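Local coordinates for Glyoxalase/bleomycin resistance protein/dioxygenase (Vibrio splendidus, PDB 2RK9) that is of unknown specific function but belongs to the glyoxalase/bleomycin resistance protein/dioxygenase superfamily, whose members include metal-dependent enzymes and antibiotic-binding proteins, at residues 8-20 with 40-54. The protein carries 1 engineered substitution. Residues are numbered along the deposited sequence; the frame is centred on the assembly and turned at random.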
ATOM      1  N   VAL B   8       3.132   3.827  -3.729  1.00  5.87           N
ATOM      2  CA  VAL B   8       4.209   3.544  -2.796  1.00  6.84           C
ATOM      3  C   VAL B   8       3.686   3.796  -1.392  1.00  5.98           C
ATOM      4  O   VAL B   8       3.387   4.923  -1.017  1.00  6.26           O
ATOM      5  CB  VAL B   8       5.450   4.442  -3.049  1.00  6.44           C
ATOM      6  CG1 VAL B   8       6.572   4.065  -2.081  1.00  7.89           C
ATOM      7  CG2 VAL B   8       5.932   4.281  -4.491  1.00  5.83           C
ATOM      8  N   PRO B   9       3.536   2.731  -0.608  1.00  6.23           N
ATOM      9  CA  PRO B   9       3.038   2.886   0.757  1.00  5.80           C
ATOM     10  C   PRO B   9       4.073   3.557   1.642  1.00  5.30           C
ATOM     11  O   PRO B   9       5.266   3.290   1.526  1.00  5.79           O
ATOM     12  CB  PRO B   9       2.784   1.446   1.199  1.00  7.12           C
ATOM     13  CG  PRO B   9       2.550   0.714  -0.090  1.00  8.76           C
ATOM     14  CD  PRO B   9       3.609   1.308  -0.978  1.00  6.95           C
ATOM     15  N   GLU B  10       3.613   4.450   2.507  1.00  5.76           N
ATOM     16  CA  GLU B  10       4.504   5.093   3.455  1.00  6.81           C
ATOM     17  C   GLU B  10       4.012   4.584   4.798  1.00  6.53           C
ATOM     18  O   GLU B  10       2.839   4.734   5.132  1.00  7.01           O
ATOM     19  CB  GLU B  10       4.400   6.612   3.386  1.00  8.06           C
ATOM     20  CG  GLU B  10       5.219   7.304   4.463  1.00 12.55           C
ATOM     21  CD  GLU B  10       5.359   8.792   4.229  1.00 15.93           C
ATOM     22  OE1 GLU B  10       4.350   9.427   3.869  1.00 17.56           O
ATOM     23  OE2 GLU B  10       6.481   9.319   4.415  1.00 18.18           O
ATOM     24  N   LEU B  11       4.912   3.974   5.558  1.00  5.80           N
ATOM     25  CA  LEU B  11       4.553   3.388   6.845  1.00  6.28           C
ATOM     26  C   LEU B  11       5.146   4.094   8.056  1.00  6.59           C
ATOM     27  O   LEU B  11       6.342   4.366   8.098  1.00  6.45           O
ATOM     28  CB  LEU B  11       5.016   1.930   6.875  1.00  6.25           C
ATOM     29  CG  LEU B  11       4.740   1.085   5.631  1.00  7.64           C
ATOM     30  CD1 LEU B  11       5.374  -0.291   5.812  1.00  9.21           C
ATOM     31  CD2 LEU B  11       3.238   0.978   5.399  1.00  8.51           C
ATOM     32  N   TYR B  12       4.303   4.380   9.046  1.00  7.09           N
ATOM     33  CA  TYR B  12       4.779   4.995  10.276  1.00  7.53           C
ATOM     34  C   TYR B  12       5.446   3.880  11.080  1.00  7.42           C
ATOM     35  O   TYR B  12       4.947   2.759  11.108  1.00  7.78           O
ATOM     36  CB  TYR B  12       3.630   5.570  11.105  1.00  9.58           C
ATOM     37  CG  TYR B  12       4.113   6.054  12.458  1.00 13.45           C
ATOM     38  CD1 TYR B  12       4.894   7.203  12.564  1.00 15.23           C
ATOM     39  CD2 TYR B  12       3.873   5.309  13.617  1.00 15.32           C
ATOM     40  CE1 TYR B  12       5.431   7.599  13.786  1.00 17.73           C
ATOM     41  CE2 TYR B  12       4.405   5.695  14.842  1.00 15.64           C
ATOM     42  CZ  TYR B  12       5.183   6.840  14.917  1.00 18.18           C
ATOM     43  OH  TYR B  12       5.714   7.224  16.122  1.00 20.24           O
ATOM     44  N   CYS B  13       6.560   4.190  11.735  1.00  6.15           N
ATOM     45  CA  CYS B  13       7.284   3.194  12.521  1.00  6.76           C
ATOM     46  C   CYS B  13       7.540   3.673  13.946  1.00  7.53           C
ATOM     47  O   CYS B  13       7.961   4.811  14.156  1.00  9.01           O
ATOM     48  CB  CYS B  13       8.629   2.864  11.864  1.00  7.57           C
ATOM     49  SG  CYS B  13       8.525   2.226  10.161  1.00  9.27           S
ATOM     50  N   PHE B  14       7.296   2.803  14.922  1.00  6.90           N
ATOM     51  CA  PHE B  14       7.524   3.159  16.320  1.00  7.49           C
ATOM     52  C   PHE B  14       9.000   3.489  16.534  1.00  8.18           C
ATOM     53  O   PHE B  14       9.332   4.481  17.176  1.00  9.05           O
ATOM     54  CB  PHE B  14       7.108   2.005  17.238  1.00  8.83           C
ATOM     55  CG  PHE B  14       5.643   1.698  17.189  1.00  8.15           C
ATOM     56  CD1 PHE B  14       4.725   2.523  17.824  1.00 10.05           C
ATOM     57  CD2 PHE B  14       5.181   0.586  16.501  1.00 10.01           C
ATOM     58  CE1 PHE B  14       3.363   2.246  17.771  1.00  9.86           C
ATOM     59  CE2 PHE B  14       3.816   0.298  16.443  1.00  9.82           C
ATOM     60  CZ  PHE B  14       2.911   1.128  17.077  1.00  9.45           C
ATOM     61  N   ASP B  15       9.874   2.644  15.998  1.00  7.61           N
ATOM     62  CA  ASP B  15      11.323   2.848  16.086  1.00  7.44           C
ATOM     63  C   ASP B  15      11.866   2.685  14.667  1.00  6.59           C
ATOM     64  O   ASP B  15      11.974   1.568  14.159  1.00  5.63           O
ATOM     65  CB  ASP B  15      11.957   1.809  17.015  1.00  9.11           C
ATOM     66  CG  ASP B  15      13.446   2.035  17.219  1.00 10.70           C
ATOM     67  OD1 ASP B  15      14.151   2.313  16.227  1.00 11.96           O
ATOM     68  OD2 ASP B  15      13.912   1.920  18.368  1.00 10.45           O
ATOM     69  N   ILE B  16      12.212   3.798  14.029  1.00  6.99           N
ATOM     70  CA  ILE B  16      12.699   3.748  12.658  1.00  7.80           C
ATOM     71  C   ILE B  16      13.922   2.868  12.420  1.00  6.53           C
ATOM     72  O   ILE B  16      14.052   2.263  11.359  1.00  7.29           O
ATOM     73  CB  ILE B  16      13.011   5.163  12.119  1.00  7.29           C
ATOM     74  CG1 ILE B  16      13.289   5.085  10.617  1.00  6.92           C
ATOM     75  CG2 ILE B  16      14.227   5.738  12.825  1.00  7.69           C
ATOM     76  CD1 ILE B  16      12.136   4.513   9.818  1.00  7.50           C
ATOM     77  N   ASN B  17      14.823   2.801  13.390  1.00  7.97           N
ATOM     78  CA  ASN B  17      16.020   1.984  13.241  1.00  8.98           C
ATOM     79  C   ASN B  17      15.659   0.506  13.231  1.00  9.40           C
ATOM     80  O   ASN B  17      16.215  -0.278  12.457  1.00  9.07           O
ATOM     81  CB  ASN B  17      17.010   2.285  14.377  1.00 12.03           C
ATOM     82  CG  ASN B  17      17.770   3.585  14.156  1.00 17.06           C
ATOM     83  OD1 ASN B  17      18.273   4.198  15.101  1.00 23.06           O
ATOM     84  ND2 ASN B  17      17.865   4.004  12.900  1.00 19.13           N
ATOM     85  N   VAL B  18      14.720   0.133  14.093  1.00  7.11           N
ATOM     86  CA  VAL B  18      14.272  -1.249  14.182  1.00  7.94           C
ATOM     87  C   VAL B  18      13.576  -1.683  12.893  1.00  7.46           C
ATOM     88  O   VAL B  18      13.834  -2.769  12.370  1.00  6.87           O
ATOM     89  CB  VAL B  18      13.305  -1.443  15.380  1.00  7.65           C
ATOM     90  CG1 VAL B  18      12.667  -2.837  15.327  1.00  8.20           C
ATOM     91  CG2 VAL B  18      14.065  -1.258  16.690  1.00  9.62           C
ATOM     92  N   SER B  19      12.694  -0.832  12.382  1.00  6.97           N
ATOM     93  CA  SER B  19      11.974  -1.153  11.154  1.00  5.70           C
ATOM     94  C   SER B  19      12.901  -1.207   9.939  1.00  5.73           C
ATOM     95  O   SER B  19      12.772  -2.077   9.078  1.00  7.22           O
ATOM     96  CB  SER B  19      10.864  -0.135  10.924  1.00  6.71           C
ATOM     97  OG  SER B  19       9.949  -0.176  12.001  1.00  8.06           O
ATOM     98  N   GLN B  20      13.839  -0.277   9.863  1.00  7.13           N
ATOM     99  CA  GLN B  20      14.759  -0.281   8.741  1.00  7.40           C
ATOM    100  C   GLN B  20      15.585  -1.563   8.742  1.00  8.18           C
ATOM    101  O   GLN B  20      15.761  -2.191   7.697  1.00  8.10           O
ATOM    102  CB  GLN B  20      15.696   0.919   8.804  1.00  8.88           C
ATOM    103  CG  GLN B  20      16.641   1.008   7.621  1.00 11.16           C
ATOM    104  CD  GLN B  20      17.584   2.186   7.732  1.00 12.60           C
ATOM    105  OE1 GLN B  20      17.172   3.284   8.108  1.00 13.17           O
ATOM    106  NE2 GLN B  20      18.851   1.971   7.398  1.00 13.01           N
ATOM    107  N   PHE B  40      13.188   9.540   7.893  1.00  8.83           N
ATOM    108  CA  PHE B  40      12.593   9.059   6.654  1.00  7.79           C
ATOM    109  C   PHE B  40      13.562   8.158   5.894  1.00  8.43           C
ATOM    110  O   PHE B  40      14.746   8.471   5.766  1.00  9.51           O
ATOM    111  CB  PHE B  40      12.217  10.248   5.775  1.00  8.95           C
ATOM    112  CG  PHE B  40      11.690   9.868   4.420  1.00  7.66           C
ATOM    113  CD1 PHE B  40      10.355   9.524   4.249  1.00  8.25           C
ATOM    114  CD2 PHE B  40      12.530   9.863   3.310  1.00  8.58           C
ATOM    115  CE1 PHE B  40       9.866   9.189   2.993  1.00  8.97           C
ATOM    116  CE2 PHE B  40      12.049   9.527   2.049  1.00  9.53           C
ATOM    117  CZ  PHE B  40      10.716   9.188   1.890  1.00 10.07           C
ATOM    118  N   VAL B  41      13.046   7.043   5.390  1.00  6.33           N
ATOM    119  CA  VAL B  41      13.856   6.094   4.638  1.00  8.80           C
ATOM    120  C   VAL B  41      13.067   5.608   3.423  1.00  7.96           C
ATOM    121  O   VAL B  41      11.884   5.291   3.526  1.00 10.50           O
ATOM    122  CB  VAL B  41      14.225   4.869   5.503  1.00  8.59           C
ATOM    123  CG1 VAL B  41      15.274   4.021   4.785  1.00 11.78           C
ATOM    124  CG2 VAL B  41      14.729   5.325   6.863  1.00 11.85           C
ATOM    125  N   TYR B  42      13.724   5.572   2.268  1.00  7.40           N
ATOM    126  CA  TYR B  42      13.074   5.108   1.049  1.00  7.75           C
ATOM    127  C   TYR B  42      13.735   3.794   0.648  1.00  7.22           C
ATOM    128  O   TYR B  42      14.927   3.762   0.348  1.00  8.49           O
ATOM    129  CB  TYR B  42      13.245   6.131  -0.073  1.00  8.25           C
ATOM    130  CG  TYR B  42      12.323   5.883  -1.242  1.00  8.43           C
ATOM    131  CD1 TYR B  42      11.138   6.591  -1.375  1.00  8.53           C
ATOM    132  CD2 TYR B  42      12.632   4.924  -2.203  1.00  9.68           C
ATOM    133  CE1 TYR B  42      10.275   6.356  -2.440  1.00  8.40           C
ATOM    134  CE2 TYR B  42      11.773   4.677  -3.275  1.00  8.92           C
ATOM    135  CZ  TYR B  42      10.595   5.402  -3.383  1.00  8.88           C
ATOM    136  OH  TYR B  42       9.733   5.168  -4.424  1.00 12.30           O
ATOM    137  N   LEU B  43      12.970   2.705   0.659  1.00  7.63           N
ATOM    138  CA  LEU B  43      13.539   1.410   0.301  1.00  8.33           C
ATOM    139  C   LEU B  43      12.912   0.778  -0.935  1.00  8.62           C
ATOM    140  O   LEU B  43      11.878   1.224  -1.433  1.00  8.07           O
ATOM    141  CB  LEU B  43      13.431   0.437   1.477  1.00  9.81           C
ATOM    142  CG  LEU B  43      14.023   0.939   2.798  1.00 10.23           C
ATOM    143  CD1 LEU B  43      12.963   1.704   3.560  1.00 11.74           C
ATOM    144  CD2 LEU B  43      14.517  -0.237   3.630  1.00 12.16           C
ATOM    145  N   THR B  44      13.563  -0.265  -1.429  1.00  8.43           N
ATOM    146  CA  THR B  44      13.081  -0.975  -2.602  1.00  8.02           C
ATOM    147  C   THR B  44      13.544  -2.422  -2.536  1.00  7.30           C
ATOM    148  O   THR B  44      14.575  -2.735  -1.938  1.00  7.74           O
ATOM    149  CB  THR B  44      13.616  -0.337  -3.910  1.00  9.85           C
ATOM    150  OG1 THR B  44      13.005  -0.963  -5.049  1.00 11.70           O
ATOM    151  CG2 THR B  44      15.116  -0.504  -3.999  1.00 11.60           C
ATOM    152  N   LEU B  45      12.748  -3.295  -3.135  1.00  8.86           N
ATOM    153  CA  LEU B  45      13.061  -4.711  -3.214  1.00 10.44           C
ATOM    154  C   LEU B  45      12.837  -5.028  -4.682  1.00  9.82           C
ATOM    155  O   LEU B  45      11.703  -5.209  -5.119  1.00  9.62           O
ATOM    156  CB  LEU B  45      12.119  -5.553  -2.347  1.00 11.16           C
ATOM    157  CG  LEU B  45      12.476  -7.047  -2.262  1.00 13.46           C
ATOM    158  CD1 LEU B  45      13.653  -7.231  -1.317  1.00 14.71           C
ATOM    159  CD2 LEU B  45      11.315  -7.850  -1.728  1.00 12.88           C
ATOM    160  N   ASP B  46      13.927  -5.048  -5.444  1.00 10.46           N
ATOM    161  CA  ASP B  46      13.866  -5.323  -6.869  1.00 10.94           C
ATOM    162  C   ASP B  46      12.901  -4.437  -7.655  1.00 11.57           C
ATOM    163  O   ASP B  46      12.195  -4.902  -8.546  1.00 11.36           O
ATOM    164  CB  ASP B  46      13.529  -6.795  -7.103  1.00 13.91           C
ATOM    165  CG  ASP B  46      14.585  -7.721  -6.538  1.00 14.50           C
ATOM    166  OD1 ASP B  46      15.783  -7.460  -6.768  1.00 18.02           O
ATOM    167  OD2 ASP B  46      14.227  -8.704  -5.865  1.00 16.83           O
ATOM    168  N   GLY B  47      12.869  -3.150  -7.328  1.00 11.23           N
ATOM    169  CA  GLY B  47      12.002  -2.245  -8.062  1.00 11.48           C
ATOM    170  C   GLY B  47      10.676  -1.888  -7.422  1.00 10.21           C
ATOM    171  O   GLY B  47      10.003  -0.966  -7.872  1.00 13.22           O
ATOM    172  N   VAL B  48      10.284  -2.628  -6.391  1.00  8.26           N
ATOM    173  CA  VAL B  48       9.041  -2.352  -5.686  1.00  6.86           C
ATOM    174  C   VAL B  48       9.446  -1.512  -4.477  1.00  5.94           C
ATOM    175  O   VAL B  48      10.216  -1.960  -3.636  1.00  6.44           O
ATOM    176  CB  VAL B  48       8.359  -3.653  -5.240  1.00  6.10           C
ATOM    177  CG1 VAL B  48       6.958  -3.349  -4.740  1.00  5.88           C
ATOM    178  CG2 VAL B  48       8.297  -4.626  -6.408  1.00  9.44           C
ATOM    179  N   ASP B  49       8.921  -0.294  -4.403  1.00  7.32           N
ATOM    180  CA  ASP B  49       9.293   0.629  -3.337  1.00  7.54           C
ATOM    181  C   ASP B  49       8.351   0.763  -2.135  1.00  6.59           C
ATOM    182  O   ASP B  49       7.146   0.534  -2.235  1.00  6.94           O
ATOM    183  CB  ASP B  49       9.515   2.029  -3.927  1.00  8.53           C
ATOM    184  CG  ASP B  49      10.470   2.033  -5.110  1.00 10.66           C
ATOM    185  OD1 ASP B  49      11.297   1.103  -5.239  1.00 12.37           O
ATOM    186  OD2 ASP B  49      10.407   2.995  -5.906  1.00 12.56           O
ATOM    187  N   VAL B  50       8.936   1.151  -1.004  1.00  6.34           N
ATOM    188  CA  VAL B  50       8.204   1.380   0.236  1.00  6.54           C
ATOM    189  C   VAL B  50       8.932   2.480   1.012  1.00  7.02           C
ATOM    190  O   VAL B  50      10.158   2.589   0.953  1.00  7.01           O
ATOM    191  CB  VAL B  50       8.145   0.107   1.136  1.00  8.49           C
ATOM    192  CG1 VAL B  50       9.535  -0.327   1.523  1.00 10.05           C
ATOM    193  CG2 VAL B  50       7.343   0.390   2.416  1.00 10.01           C
HETATM  194  N   MSE B  51       8.163   3.301   1.721  1.00  6.49           N
HETATM  195  CA  MSE B  51       8.727   4.368   2.533  1.00  8.21           C
HETATM  196  C   MSE B  51       8.467   4.122   4.017  1.00  6.88           C
HETATM  197  O   MSE B  51       7.364   3.742   4.411  1.00  6.93           O
HETATM  198  CB  MSE B  51       8.122   5.718   2.156  1.00 10.21           C
HETATM  199  CG  MSE B  51       8.527   6.226   0.803  1.00 12.99           C
HETATM  200 SE   MSE B  51       7.603   7.871   0.423  1.00 18.75          SE
HETATM  201  CE  MSE B  51       6.095   7.124  -0.539  1.00 14.65           C
ATOM    202  N   LEU B  52       9.495   4.337   4.831  1.00  5.89           N
ATOM    203  CA  LEU B  52       9.367   4.182   6.274  1.00  7.32           C
ATOM    204  C   LEU B  52       9.540   5.564   6.900  1.00  8.14           C
ATOM    205  O   LEU B  52      10.423   6.326   6.514  1.00  7.41           O
ATOM    206  CB  LEU B  52      10.436   3.235   6.828  1.00  7.49           C
ATOM    207  CG  LEU B  52      10.448   1.810   6.272  1.00  8.03           C
ATOM    208  CD1 LEU B  52      11.543   1.008   6.979  1.00  9.42           C
ATOM    209  CD2 LEU B  52       9.080   1.148   6.457  1.00  8.61           C
ATOM    210  N   GLU B  53       8.683   5.885   7.858  1.00  8.06           N
ATOM    211  CA  GLU B  53       8.763   7.175   8.526  1.00 10.43           C
ATOM    212  C   GLU B  53       8.590   7.005  10.028  1.00 10.36           C
ATOM    213  O   GLU B  53       7.570   6.496  10.486  1.00  8.64           O
ATOM    214  CB  GLU B  53       7.690   8.115   7.982  1.00 14.31           C
ATOM    215  CG  GLU B  53       7.772   9.487   8.586  1.00 19.30           C
ATOM    216  CD  GLU B  53       7.948  10.571   7.541  1.00 23.93           C
ATOM    217  OE1 GLU B  53       6.934  10.959   6.928  1.00 28.08           O
ATOM    218  OE2 GLU B  53       9.095  11.020   7.325  1.00 23.36           O
ATOM    219  N   GLY B  54       9.598   7.431  10.789  1.00 10.35           N
ATOM    220  CA  GLY B  54       9.536   7.315  12.236  1.00 11.75           C
ATOM    221  C   GLY B  54       8.771   8.461  12.877  1.00 15.14           C
ATOM    222  O   GLY B  54       8.678   8.532  14.107  1.00 18.57           O
TER
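L11 bonds to strand 48-53 through both its backbone N and its backbone O. Its N donates to M51 O at 2.7 Å, and its O accepts from E53 N at 2.8 Å. The nearly straight M51 N to P9 O and the more bent C13 N to E53 O (144°) extend this parallel ladder.

On the face with E10, M51 and E53, the selenomethionine M51 turns at its third torsion (-94°). Its CE comes 3.5 Å from V8 CG1, a tight contact. With CG of E10 anti to its backbone N (174°) and the chain extended beyond, the carboxylate is carried to F40 and E53. Its OE2 lies in the plane of the F40 ring, at the edge, 3.7 Å from CE1. The same oxygen is only 3.0 Å from E53 OE1, a close like-charged pair that is not hydrogen-bonded. E10 OE1 has its own partners, a salt bridge to R131 and a hydrogen bond from N76.

On the other face, L52 sits between strand and helix. Its CD2 meets C13 SG and L11 CD1, and its CB takes I16 CD1 at 3.7 Å. Q20 packs OE1 on V41 CG2. D15 caps helix 16-26 by accepting from V18 N.

S19 OG bonds to D126 of the second subunit, and the backbone O of Y12 to Y128 of that subunit. Strand 7-12, helix 16-26 and the following antiparallel strands form a βαβββ unit, the hallmark of the vicinal oxygen chelate fold.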